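Local coordinates for protein PP1b (Porcine reproductive and respiratory syndrome virus, PDB 6JDR) that probably unwinds RNA and DNA duplexes with 5' to 3' polarity at the cost of ATP, as the helicase (nsp10) part of the viral replicase polyprotein, at residues A286-P289 with K294-S297; T301-Y306 with V390-H395; V311-V316 with A367-D372; I329-S334 with A357-T362. The protein carries 1 engineered substitution. All coordinates share one frame; numbering follows the deposited sequence.

Contact 1: residues A286-P289 with K294-S297; sequences AIQP and KLMS
Gln288 reaches across to strand 294-297 and takes a hydrogen bond from its backbone. The donor is Leu295 N, which lies 2.9 Å from Gln288 OE1. The bond is nearly straight, with an N-H...O angle of 169°, and the donor lies in the plane of the side-chain carbonyl. Torsions explain the reach. The first torsion of Gln288 is trans (N to CG, chi1 -174°), and the chain then bends at chi2 (57°), which carries the amide over to the strand. OE1 of Gln288 also rests 3.4 Å from Lys294 CA. CB of Lys294 points away from 286-289, but its bent chain leaves CD 3.8 Å from the same Gln288 oxygen. The other end of the amide is also held: Gln288 NE2 donates to Asp293 O, and weakly to Tyr291 O. With carbonyl and NH2 both bound to main chain, the rotation of the amide is fixed.

The segments belong to a beta-alpha-beta unit of strand 270-276, helix 281-287 and strand 294-297. Strand 294-297 forms one border of the parallel sheet of the P-loop NTPase core, consistent with the first RecA-like domain of a superfamily 1 helicase.

The apolar half of the contact is Ile287 on Leu295. The isoleucine chain lies squarely across the leucine chain. CD1 of Ile287 meets CD1 of Leu295 at 3.7 Å. Ile287 CG1 sits between its own N and carbonyl carbon, and it approaches Leu295 CD1 to 3.8 Å. Leu295 also packs on Cys284 of helix 281-287.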
loop_
_atom_site.group_PDB
_atom_site.type_symbol
_atom_site.label_atom_id
_atom_site.label_comp_id
_atom_site.label_asym_id
_atom_site.label_seq_id
_atom_site.Cartn_x
_atom_site.Cartn_y
_atom_site.Cartn_z
ATOM N N ALA A 286 20.592 -1.002 0.700
ATOM C CA ALA A 286 21.682 -1.890 0.293
ATOM C C ALA A 286 21.658 -3.195 1.077
ATOM O O ALA A 286 21.900 -4.260 0.515
ATOM C CB ALA A 286 23.025 -1.197 0.461
ATOM N N ILE A 287 21.349 -3.109 2.368
ATOM C CA ILE A 287 21.360 -4.284 3.241
ATOM C C ILE A 287 20.053 -5.082 3.218
ATOM O O ILE A 287 19.999 -6.192 3.759
ATOM C CB ILE A 287 21.721 -3.917 4.701
ATOM C CG1 ILE A 287 20.613 -3.100 5.379
ATOM C CG2 ILE A 287 23.041 -3.157 4.746
ATOM C CD1 ILE A 287 20.826 -2.905 6.867
ATOM N N GLN A 288 19.016 -4.529 2.585
ATOM C CA GLN A 288 17.673 -5.133 2.598
ATOM C C GLN A 288 17.632 -6.633 2.244
ATOM O O GLN A 288 16.969 -7.400 2.942
ATOM C CB GLN A 288 16.711 -4.335 1.699
ATOM C CG GLN A 288 15.258 -4.793 1.757
ATOM C CD GLN A 288 14.680 -4.760 3.164
ATOM O OE1 GLN A 288 14.406 -3.688 3.708
ATOM N NE2 GLN A 288 14.492 -5.935 3.761
ATOM N N PRO A 289 18.345 -7.062 1.181
ATOM C CA PRO A 289 18.398 -8.488 0.829
ATOM C C PRO A 289 18.632 -9.473 1.985
ATOM O O PRO A 289 18.210 -10.625 1.888
ATOM C CB PRO A 289 19.562 -8.548 -0.153
ATOM C CG PRO A 289 19.499 -7.239 -0.856
ATOM C CD PRO A 289 19.036 -6.238 0.168
ATOM N N LYS A 294 10.900 -4.906 5.936
ATOM C CA LYS A 294 11.284 -3.735 5.150
ATOM C C LYS A 294 11.860 -2.690 6.105
ATOM O O LYS A 294 11.177 -2.233 7.024
ATOM C CB LYS A 294 10.076 -3.180 4.387
ATOM C CG LYS A 294 10.263 -1.804 3.757
ATOM C CD LYS A 294 11.276 -1.810 2.624
ATOM C CE LYS A 294 11.309 -0.462 1.915
ATOM N NZ LYS A 294 12.293 -0.426 0.795
ATOM N N LEU A 295 13.120 -2.327 5.890
ATOM C CA LEU A 295 13.823 -1.412 6.783
ATOM C C LEU A 295 13.587 0.039 6.373
ATOM O O LEU A 295 13.857 0.425 5.231
ATOM C CB LEU A 295 15.321 -1.723 6.786
ATOM C CG LEU A 295 15.689 -3.159 7.173
ATOM C CD1 LEU A 295 17.193 -3.374 7.072
ATOM C CD2 LEU A 295 15.189 -3.500 8.569
ATOM N N MET A 296 13.079 0.834 7.313
ATOM C CA MET A 296 12.842 2.259 7.093
ATOM C C MET A 296 13.701 3.087 8.050
ATOM O O MET A 296 13.617 2.930 9.273
ATOM C CB MET A 296 11.357 2.593 7.288
ATOM C CG MET A 296 10.473 2.196 6.114
ATOM N N SER A 297 14.528 3.963 7.488
ATOM C CA SER A 297 15.405 4.813 8.285
ATOM C C SER A 297 14.616 5.974 8.888
ATOM O O SER A 297 13.876 6.655 8.180
ATOM C CB SER A 297 16.554 5.356 7.428
ATOM O OG SER A 297 17.460 6.114 8.212
#

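Contact 2: residues T301-Y306 with V390-H395; sequences TTRVTY and VNLAVH
Val390 offers its backbone carbonyl to the guanidinium group of Arg303. Arg303 NH2 donates to Val390 O over 3.0 Å, with an N-H...O angle of 146°. The oxygen lies close to the guanidinium plane. NH2, in turn, stands above the carbonyl plane, 36° out of it, and is not aligned with a lone pair. Val390 CB is 4.0 Å from the same NH2.

The arginine chain is extended through chi1 and chi2 and turns at chi3 (-73°), which sets the guanidinium beside 390-392. Arg303 belongs to strand 303-307, an outermost strand of the second parallel sheet of the helicase core. Strand 392-395 pairs antiparallel with 400-403. The contact therefore joins the core sheet to a small hairpin of the C-terminal region.

Leu392 comes next and lies over one face of the guanidinium. Its CD2 is offset toward the rim, 3.2 Å from Arg303 NH2 and 3.4 Å from Arg303 CZ. The leucine chain runs antiparallel to the arginine chain. NH2 of Arg303 also donates to Thr388 O, while Arg303 NH1 makes weak bonds to Asn407 OD1 and Asp404 O.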
loop_
_atom_site.group_PDB
_atom_site.type_symbol
_atom_site.label_atom_id
_atom_site.label_comp_id
_atom_site.label_asym_id
_atom_site.label_seq_id
_atom_site.Cartn_x
_atom_site.Cartn_y
_atom_site.Cartn_z
ATOM N N THR A 301 20.435 10.640 5.743
ATOM C CA THR A 301 21.276 9.883 4.826
ATOM C C THR A 301 22.706 9.728 5.344
ATOM O O THR A 301 23.321 10.693 5.801
ATOM C CB THR A 301 21.330 10.570 3.447
ATOM O OG1 THR A 301 19.998 10.789 2.969
ATOM C CG2 THR A 301 22.099 9.720 2.434
ATOM N N THR A 302 23.220 8.504 5.267
ATOM C CA THR A 302 24.615 8.216 5.573
ATOM C C THR A 302 25.412 8.439 4.297
ATOM O O THR A 302 25.044 7.928 3.239
ATOM C CB THR A 302 24.792 6.764 6.049
ATOM O OG1 THR A 302 23.927 6.516 7.163
ATOM C CG2 THR A 302 26.236 6.492 6.464
ATOM N N ARG A 303 26.491 9.211 4.393
ATOM C CA ARG A 303 27.300 9.554 3.222
ATOM C C ARG A 303 28.122 8.355 2.754
ATOM O O ARG A 303 28.655 7.603 3.567
ATOM C CB ARG A 303 28.226 10.733 3.537
ATOM C CG ARG A 303 28.961 11.295 2.328
ATOM C CD ARG A 303 29.900 12.423 2.725
ATOM N NE ARG A 303 29.180 13.648 3.074
ATOM C CZ ARG A 303 29.748 14.752 3.561
ATOM N NH1 ARG A 303 31.059 14.806 3.776
ATOM N NH2 ARG A 303 28.997 15.811 3.843
ATOM N N VAL A 304 28.212 8.189 1.438
ATOM C CA VAL A 304 29.017 7.133 0.838
ATOM C C VAL A 304 29.899 7.741 -0.246
ATOM O O VAL A 304 29.397 8.331 -1.207
ATOM C CB VAL A 304 28.137 6.016 0.239
ATOM C CG1 VAL A 304 28.999 4.966 -0.455
ATOM C CG2 VAL A 304 27.276 5.381 1.324
ATOM N N THR A 305 31.212 7.591 -0.082
ATOM C CA THR A 305 32.189 8.197 -0.980
ATOM C C THR A 305 33.220 7.157 -1.407
ATOM O O THR A 305 33.796 6.480 -0.560
ATOM C CB THR A 305 32.917 9.365 -0.285
ATOM O OG1 THR A 305 31.999 10.088 0.547
ATOM C CG2 THR A 305 33.531 10.307 -1.311
ATOM N N TYR A 306 33.444 7.039 -2.716
ATOM C CA TYR A 306 34.426 6.101 -3.267
ATOM C C TYR A 306 35.740 6.808 -3.600
ATOM O O TYR A 306 35.884 7.403 -4.671
ATOM C CB TYR A 306 33.866 5.396 -4.507
ATOM C CG TYR A 306 32.863 4.315 -4.170
ATOM C CD1 TYR A 306 33.227 2.969 -4.183
ATOM C CD2 TYR A 306 31.555 4.637 -3.820
ATOM C CE1 TYR A 306 32.312 1.977 -3.867
ATOM C CE2 TYR A 306 30.634 3.651 -3.502
ATOM C CZ TYR A 306 31.016 2.323 -3.526
ATOM O OH TYR A 306 30.098 1.346 -3.210
ATOM N N VAL A 390 26.490 18.663 4.377
ATOM C CA VAL A 390 26.784 18.683 5.810
ATOM C C VAL A 390 28.284 18.893 6.028
ATOM O O VAL A 390 29.103 18.513 5.187
ATOM C CB VAL A 390 26.370 17.353 6.487
ATOM C CG1 VAL A 390 26.565 17.419 7.997
ATOM C CG2 VAL A 390 24.925 16.997 6.167
ATOM N N ASN A 391 28.630 19.504 7.159
ATOM C CA ASN A 391 30.018 19.624 7.591
ATOM C C ASN A 391 30.363 18.503 8.569
ATOM O O ASN A 391 29.980 18.551 9.739
ATOM C CB ASN A 391 30.255 20.986 8.247
ATOM N N LEU A 392 31.079 17.491 8.080
ATOM C CA LEU A 392 31.465 16.341 8.904
ATOM C C LEU A 392 32.693 16.657 9.750
ATOM O O LEU A 392 33.487 17.534 9.404
ATOM C CB LEU A 392 31.734 15.102 8.036
ATOM C CG LEU A 392 30.528 14.247 7.628
ATOM C CD1 LEU A 392 29.938 13.524 8.832
ATOM C CD2 LEU A 392 29.466 15.084 6.929
ATOM N N ALA A 393 32.841 15.924 10.852
ATOM C CA ALA A 393 33.937 16.143 11.797
ATOM C C ALA A 393 34.324 14.854 12.519
ATOM O O ALA A 393 33.460 14.054 12.883
ATOM C CB ALA A 393 33.545 17.208 12.808
ATOM N N VAL A 394 35.625 14.669 12.729
ATOM C CA VAL A 394 36.145 13.487 13.417
ATOM C C VAL A 394 37.618 13.663 13.787
ATOM O O VAL A 394 38.332 14.460 13.174
ATOM C CB VAL A 394 36.002 12.225 12.547
ATOM N N HIS A 395 38.063 12.914 14.794
ATOM C CA HIS A 395 39.464 12.928 15.220
ATOM C C HIS A 395 40.333 12.103 14.273
ATOM O O HIS A 395 39.828 11.270 13.518
ATOM C CB HIS A 395 39.604 12.374 16.642
ATOM C CG HIS A 395 38.936 13.209 17.690
ATOM N ND1 HIS A 395 39.431 14.429 18.096
ATOM C CD2 HIS A 395 37.819 12.992 18.425
ATOM C CE1 HIS A 395 38.644 14.932 19.031
ATOM N NE2 HIS A 395 37.659 14.080 19.249
#

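Contact 3: residues V311-V316 with A367-D372; sequences VRYGQV and AIFVYD
Tyr313 turns the edge of its ring toward the face of Phe369, in a tilted edge-to-face stack. The ring centroids are 4.8 Å apart and the planes meet at 58°. One atom leads the approach. Tyr313 CD2 stands over the centre of the phenyl ring, 3.7 Å from Phe369 CZ and nearly as close to the other five ring carbons. Such a position lets a C-H of the tyrosine point into the aromatic face. Beside it, Tyr313 CB touches the rim of the other ring, at 3.8 Å from Phe369 CD1. The first torsions are alike, chi1 -65° in Tyr313 and -64° in Phe369. Each swings its ring to the side of its own backbone N, with CG anti to the carbonyl carbon.

Val311 enters from the side. Its CG1 lies 4.1 Å from Phe369 CB, with the valine side chain roughly perpendicular to that of the phenylalanine. Val311 CG2 instead leans over one face of Tyr313, offset toward the rim. The tyrosine ring thus has Val311 CG2 over one face, while its CD2 side meets the phenyl ring. Its hydroxyl makes a weak hydrogen bond to Glu409 OE2.

No hydrogen bond joins the two segments, because they are not neighbours in the sheet. Strand 342-345 runs between 367-371 and 315-318. Its Thr343 touches Val311, and Thr343 OG1 is hydrogen-bonded to Tyr313 O. On the other flank Phe369 meets Thr305 of strand 303-307, so the aromatic pair lies on one surface of the second parallel sheet of the helicase core.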
loop_
_atom_site.group_PDB
_atom_site.type_symbol
_atom_site.label_atom_id
_atom_site.label_comp_id
_atom_site.label_asym_id
_atom_site.label_seq_id
_atom_site.Cartn_x
_atom_site.Cartn_y
_atom_site.Cartn_z
ATOM N N VAL A 311 42.670 6.382 2.738
ATOM C CA VAL A 311 42.304 7.500 3.604
ATOM C C VAL A 311 42.076 7.032 5.045
ATOM O O VAL A 311 41.804 5.854 5.283
ATOM C CB VAL A 311 41.056 8.223 3.051
ATOM C CG1 VAL A 311 39.808 7.359 3.191
ATOM C CG2 VAL A 311 40.863 9.572 3.725
ATOM N N ARG A 312 42.204 7.958 5.996
ATOM C CA ARG A 312 42.116 7.643 7.421
ATOM C C ARG A 312 41.010 8.442 8.120
ATOM O O ARG A 312 41.255 9.088 9.142
ATOM C CB ARG A 312 43.460 7.934 8.100
ATOM C CG ARG A 312 44.647 7.178 7.522
ATOM C CD ARG A 312 44.657 5.718 7.949
ATOM N NE ARG A 312 45.954 5.090 7.690
ATOM C CZ ARG A 312 47.046 5.247 8.440
ATOM N NH1 ARG A 312 47.029 6.021 9.525
ATOM N NH2 ARG A 312 48.171 4.624 8.100
ATOM N N TYR A 313 39.795 8.392 7.580
ATOM C CA TYR A 313 38.660 9.091 8.184
ATOM C C TYR A 313 37.873 8.171 9.113
ATOM O O TYR A 313 37.421 7.102 8.702
ATOM C CB TYR A 313 37.732 9.654 7.106
ATOM C CG TYR A 313 38.337 10.745 6.240
ATOM C CD1 TYR A 313 39.208 11.698 6.772
ATOM C CD2 TYR A 313 38.005 10.848 4.893
ATOM C CE1 TYR A 313 39.747 12.699 5.979
ATOM C CE2 TYR A 313 38.536 11.850 4.096
ATOM C CZ TYR A 313 39.409 12.771 4.645
ATOM O OH TYR A 313 39.941 13.766 3.858
ATOM N N GLY A 314 37.708 8.597 10.364
ATOM C CA GLY A 314 36.990 7.812 11.366
ATOM C C GLY A 314 37.720 6.524 11.689
ATOM O O GLY A 314 38.943 6.463 11.595
ATOM N N GLN A 315 36.969 5.493 12.065
ATOM C CA GLN A 315 37.547 4.176 12.307
ATOM C C GLN A 315 37.792 3.472 10.977
ATOM O O GLN A 315 36.881 3.357 10.159
ATOM C CB GLN A 315 36.614 3.329 13.177
ATOM C CG GLN A 315 37.123 1.922 13.467
ATOM C CD GLN A 315 38.470 1.919 14.164
ATOM O OE1 GLN A 315 38.592 2.390 15.294
ATOM N NE2 GLN A 315 39.492 1.392 13.494
ATOM N N VAL A 316 39.020 3.004 10.766
ATOM C CA VAL A 316 39.358 2.253 9.560
ATOM C C VAL A 316 39.026 0.778 9.759
ATOM O O VAL A 316 39.345 0.194 10.799
ATOM C CB VAL A 316 40.849 2.399 9.190
ATOM C CG1 VAL A 316 41.203 1.523 7.993
ATOM C CG2 VAL A 316 41.182 3.857 8.904
ATOM N N ALA A 367 28.758 8.864 7.881
ATOM C CA ALA A 367 29.547 8.751 6.653
ATOM C C ALA A 367 30.392 7.492 6.622
ATOM O O ALA A 367 30.838 7.005 7.657
ATOM C CB ALA A 367 30.435 9.974 6.483
ATOM N N ILE A 368 30.602 6.970 5.418
ATOM C CA ILE A 368 31.514 5.855 5.205
ATOM C C ILE A 368 32.308 6.108 3.922
ATOM O O ILE A 368 31.735 6.411 2.874
ATOM C CB ILE A 368 30.770 4.488 5.198
ATOM C CG1 ILE A 368 31.759 3.313 5.064
ATOM C CG2 ILE A 368 29.666 4.449 4.144
ATOM C CD1 ILE A 368 31.978 2.786 3.660
ATOM N N PHE A 369 33.631 6.027 4.028
ATOM C CA PHE A 369 34.522 6.199 2.882
ATOM C C PHE A 369 35.063 4.838 2.484
ATOM O O PHE A 369 35.551 4.090 3.327
ATOM C CB PHE A 369 35.675 7.141 3.231
ATOM C CG PHE A 369 35.234 8.537 3.559
ATOM C CD1 PHE A 369 34.802 8.860 4.841
ATOM C CD2 PHE A 369 35.242 9.530 2.588
ATOM C CE1 PHE A 369 34.388 10.147 5.146
ATOM C CE2 PHE A 369 34.828 10.817 2.887
ATOM C CZ PHE A 369 34.401 11.127 4.167
ATOM N N VAL A 370 34.979 4.515 1.201
ATOM C CA VAL A 370 35.322 3.178 0.744
ATOM C C VAL A 370 36.457 3.220 -0.282
ATOM O O VAL A 370 36.308 3.758 -1.381
ATOM C CB VAL A 370 34.079 2.407 0.223
ATOM C CG1 VAL A 370 33.253 3.248 -0.744
ATOM C CG2 VAL A 370 34.478 1.079 -0.407
ATOM N N TYR A 371 37.603 2.670 0.118
ATOM C CA TYR A 371 38.734 2.474 -0.776
ATOM C C TYR A 371 38.602 1.076 -1.360
ATOM O O TYR A 371 38.828 0.083 -0.666
ATOM C CB TYR A 371 40.054 2.630 -0.013
ATOM C CG TYR A 371 41.282 2.430 -0.869
ATOM C CD1 TYR A 371 41.532 3.254 -1.961
ATOM C CD2 TYR A 371 42.197 1.423 -0.584
ATOM C CE1 TYR A 371 42.657 3.077 -2.749
ATOM C CE2 TYR A 371 43.324 1.240 -1.368
ATOM C CZ TYR A 371 43.549 2.071 -2.449
ATOM O OH TYR A 371 44.662 1.895 -3.233
ATOM N N ASP A 372 38.217 1.011 -2.632
ATOM C CA ASP A 372 37.872 -0.250 -3.282
ATOM C C ASP A 372 38.479 -0.297 -4.679
ATOM O O ASP A 372 37.760 -0.276 -5.676
ATOM C CB ASP A 372 36.346 -0.398 -3.343
ATOM C CG ASP A 372 35.904 -1.747 -3.885
ATOM O OD1 ASP A 372 36.658 -2.725 -3.736
ATOM O OD2 ASP A 372 34.796 -1.834 -4.459
#

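Contact 4: residues I329-S334 with A357-T362; sequences ITIDSS and ALVAIT
A short turn after edge strand 329-330 packs on helix 354-361, beside the second parallel sheet of the helicase core. Ile331 and Ser334 of the turn meet Val359 and Ala360 of the helix. The turn has an ST motif at its start. Thr330 OG1 accepts from Ser333 N at 3.0 Å, and Ser333 OG donates to the same Thr330 oxygen at 2.7 Å.

Ile331 carries the contact with both of its branches. Its CG2 methyl, trans to the main-chain nitrogen, lies 3.7 Å from Val359 CB. The other branch ends in CD1, which is 4.1 Å from Ala360 CB. The Ile331 and Val359 side chains lie alongside each other and point in opposing senses. CG1 of Val359 turns toward the backbone of the turn, 3.6 Å from Ile331 O. It is also 3.6 Å from Ser334 OG. Ile331 and Ala360 both rest on Leu344 of strand 342-345, beneath the helix.

Asp332, at the outer side of the turn, forms a salt bridge with Arg356, one residue before 357-362 on the same helix.

No hydrogen bond links the two segments themselves. Their join consists of the methyl contacts of Ile331 with Val359 and Ala360, and of Val359 CG1 resting against the oxygens of Ile331 and Ser334. All of this is van der Waals packing.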
loop_
_atom_site.group_PDB
_atom_site.type_symbol
_atom_site.label_atom_id
_atom_site.label_comp_id
_atom_site.label_asym_id
_atom_site.label_seq_id
_atom_site.Cartn_x
_atom_site.Cartn_y
_atom_site.Cartn_z
ATOM N N ILE A 329 41.178 -1.685 12.566
ATOM C CA ILE A 329 40.755 -2.997 13.062
ATOM C C ILE A 329 40.132 -3.820 11.945
ATOM O O ILE A 329 39.755 -3.282 10.902
ATOM C CB ILE A 329 39.739 -2.866 14.215
ATOM C CG1 ILE A 329 38.502 -2.074 13.766
ATOM C CG2 ILE A 329 40.395 -2.203 15.419
ATOM C CD1 ILE A 329 37.389 -2.038 14.790
ATOM N N THR A 330 40.018 -5.126 12.166
ATOM C CA THR A 330 39.323 -5.985 11.219
ATOM C C THR A 330 37.824 -5.730 11.279
ATOM O O THR A 330 37.309 -5.167 12.251
ATOM C CB THR A 330 39.563 -7.482 11.482
ATOM O OG1 THR A 330 39.139 -7.814 12.811
ATOM C CG2 THR A 330 41.027 -7.833 11.296
ATOM N N ILE A 331 37.129 -6.159 10.233
ATOM C CA ILE A 331 35.678 -6.084 10.193
ATOM C C ILE A 331 35.083 -7.045 11.225
ATOM O O ILE A 331 34.057 -6.743 11.833
ATOM C CB ILE A 331 35.141 -6.398 8.782
ATOM C CG1 ILE A 331 35.624 -5.336 7.783
ATOM C CG2 ILE A 331 33.623 -6.451 8.785
ATOM C CD1 ILE A 331 35.599 -5.792 6.338
ATOM N N ASP A 332 35.736 -8.187 11.435
ATOM C CA ASP A 332 35.310 -9.140 12.465
ATOM C C ASP A 332 35.389 -8.555 13.877
ATOM O O ASP A 332 34.544 -8.854 14.722
ATOM C CB ASP A 332 36.145 -10.422 12.395
ATOM C CG ASP A 332 35.911 -11.202 11.114
ATOM O OD1 ASP A 332 35.552 -10.579 10.089
ATOM O OD2 ASP A 332 36.088 -12.440 11.131
ATOM N N SER A 333 36.402 -7.726 14.125
ATOM C CA SER A 333 36.584 -7.085 15.429
ATOM C C SER A 333 35.626 -5.918 15.659
ATOM O O SER A 333 35.448 -5.482 16.796
ATOM C CB SER A 333 38.023 -6.587 15.580
ATOM O OG SER A 333 38.940 -7.660 15.478
ATOM N N SER A 334 35.022 -5.414 14.587
ATOM C CA SER A 334 34.109 -4.271 14.665
ATOM C C SER A 334 32.662 -4.650 15.003
ATOM O O SER A 334 31.804 -3.771 15.108
ATOM C CB SER A 334 34.123 -3.512 13.335
ATOM O OG SER A 334 33.626 -4.322 12.282
ATOM N N ALA A 357 30.947 -7.709 4.463
ATOM C CA ALA A 357 30.492 -6.461 3.857
ATOM C C ALA A 357 29.280 -5.899 4.591
ATOM O O ALA A 357 29.167 -4.691 4.766
ATOM C CB ALA A 357 30.176 -6.663 2.383
ATOM N N LEU A 358 28.382 -6.778 5.024
ATOM C CA LEU A 358 27.212 -6.360 5.786
ATOM C C LEU A 358 27.622 -5.711 7.104
ATOM O O LEU A 358 27.040 -4.708 7.512
ATOM C CB LEU A 358 26.283 -7.549 6.054
ATOM C CG LEU A 358 25.040 -7.271 6.908
ATOM C CD1 LEU A 358 24.233 -6.099 6.358
ATOM C CD2 LEU A 358 24.174 -8.519 7.005
ATOM N N VAL A 359 28.622 -6.283 7.766
ATOM C CA VAL A 359 29.103 -5.730 9.029
ATOM C C VAL A 359 29.767 -4.379 8.784
ATOM O O VAL A 359 29.519 -3.431 9.519
ATOM C CB VAL A 359 30.082 -6.680 9.747
ATOM C CG1 VAL A 359 30.670 -6.014 10.984
ATOM C CG2 VAL A 359 29.378 -7.969 10.142
ATOM N N ALA A 360 30.582 -4.293 7.738
ATOM C CA ALA A 360 31.340 -3.074 7.431
ATOM C C ALA A 360 30.456 -1.879 7.075
ATOM O O ALA A 360 30.731 -0.752 7.488
ATOM C CB ALA A 360 32.326 -3.341 6.303
ATOM N N ILE A 361 29.400 -2.131 6.307
ATOM C CA ILE A 361 28.489 -1.078 5.867
ATOM C C ILE A 361 27.603 -0.567 7.007
ATOM O O ILE A 361 27.175 0.588 6.993
ATOM C CB ILE A 361 27.612 -1.578 4.697
ATOM C CG1 ILE A 361 28.483 -1.895 3.472
ATOM C CG2 ILE A 361 26.531 -0.566 4.335
ATOM C CD1 ILE A 361 29.358 -0.753 3.007
ATOM N N THR A 362 27.347 -1.414 8.000
ATOM C CA THR A 362 26.407 -1.082 9.070
ATOM C C THR A 362 27.060 -0.593 10.375
ATOM O O THR A 362 26.400 -0.552 11.413
ATOM C CB THR A 362 25.510 -2.294 9.387
ATOM O OG1 THR A 362 26.329 -3.409 9.756
ATOM C CG2 THR A 362 24.656 -2.659 8.180
#

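How the contacts relate
Contact 1 lies in the first parallel sheet of the helicase core. Contacts 2, 3 and 4 all reach the second. Contacts 2 and 3 are the closest pair, with centres about 9 Å apart. Their strands 303-307 and 367-371 are neighbours, joined by a probable hydrogen bond of 2.8 Å from Ile368 N to Arg303 O. Contacts 3 and 4 meet through neighbouring strands 315-318 and 329-330, where Ile329 N probably bonds to Val316 O at 3.2 Å. Contact 4 also bridges to contact 1: Ile287 CG2 packs on Leu358 CD1 at 3.6 Å. All four lie away from the annotated zinc and calcium sites.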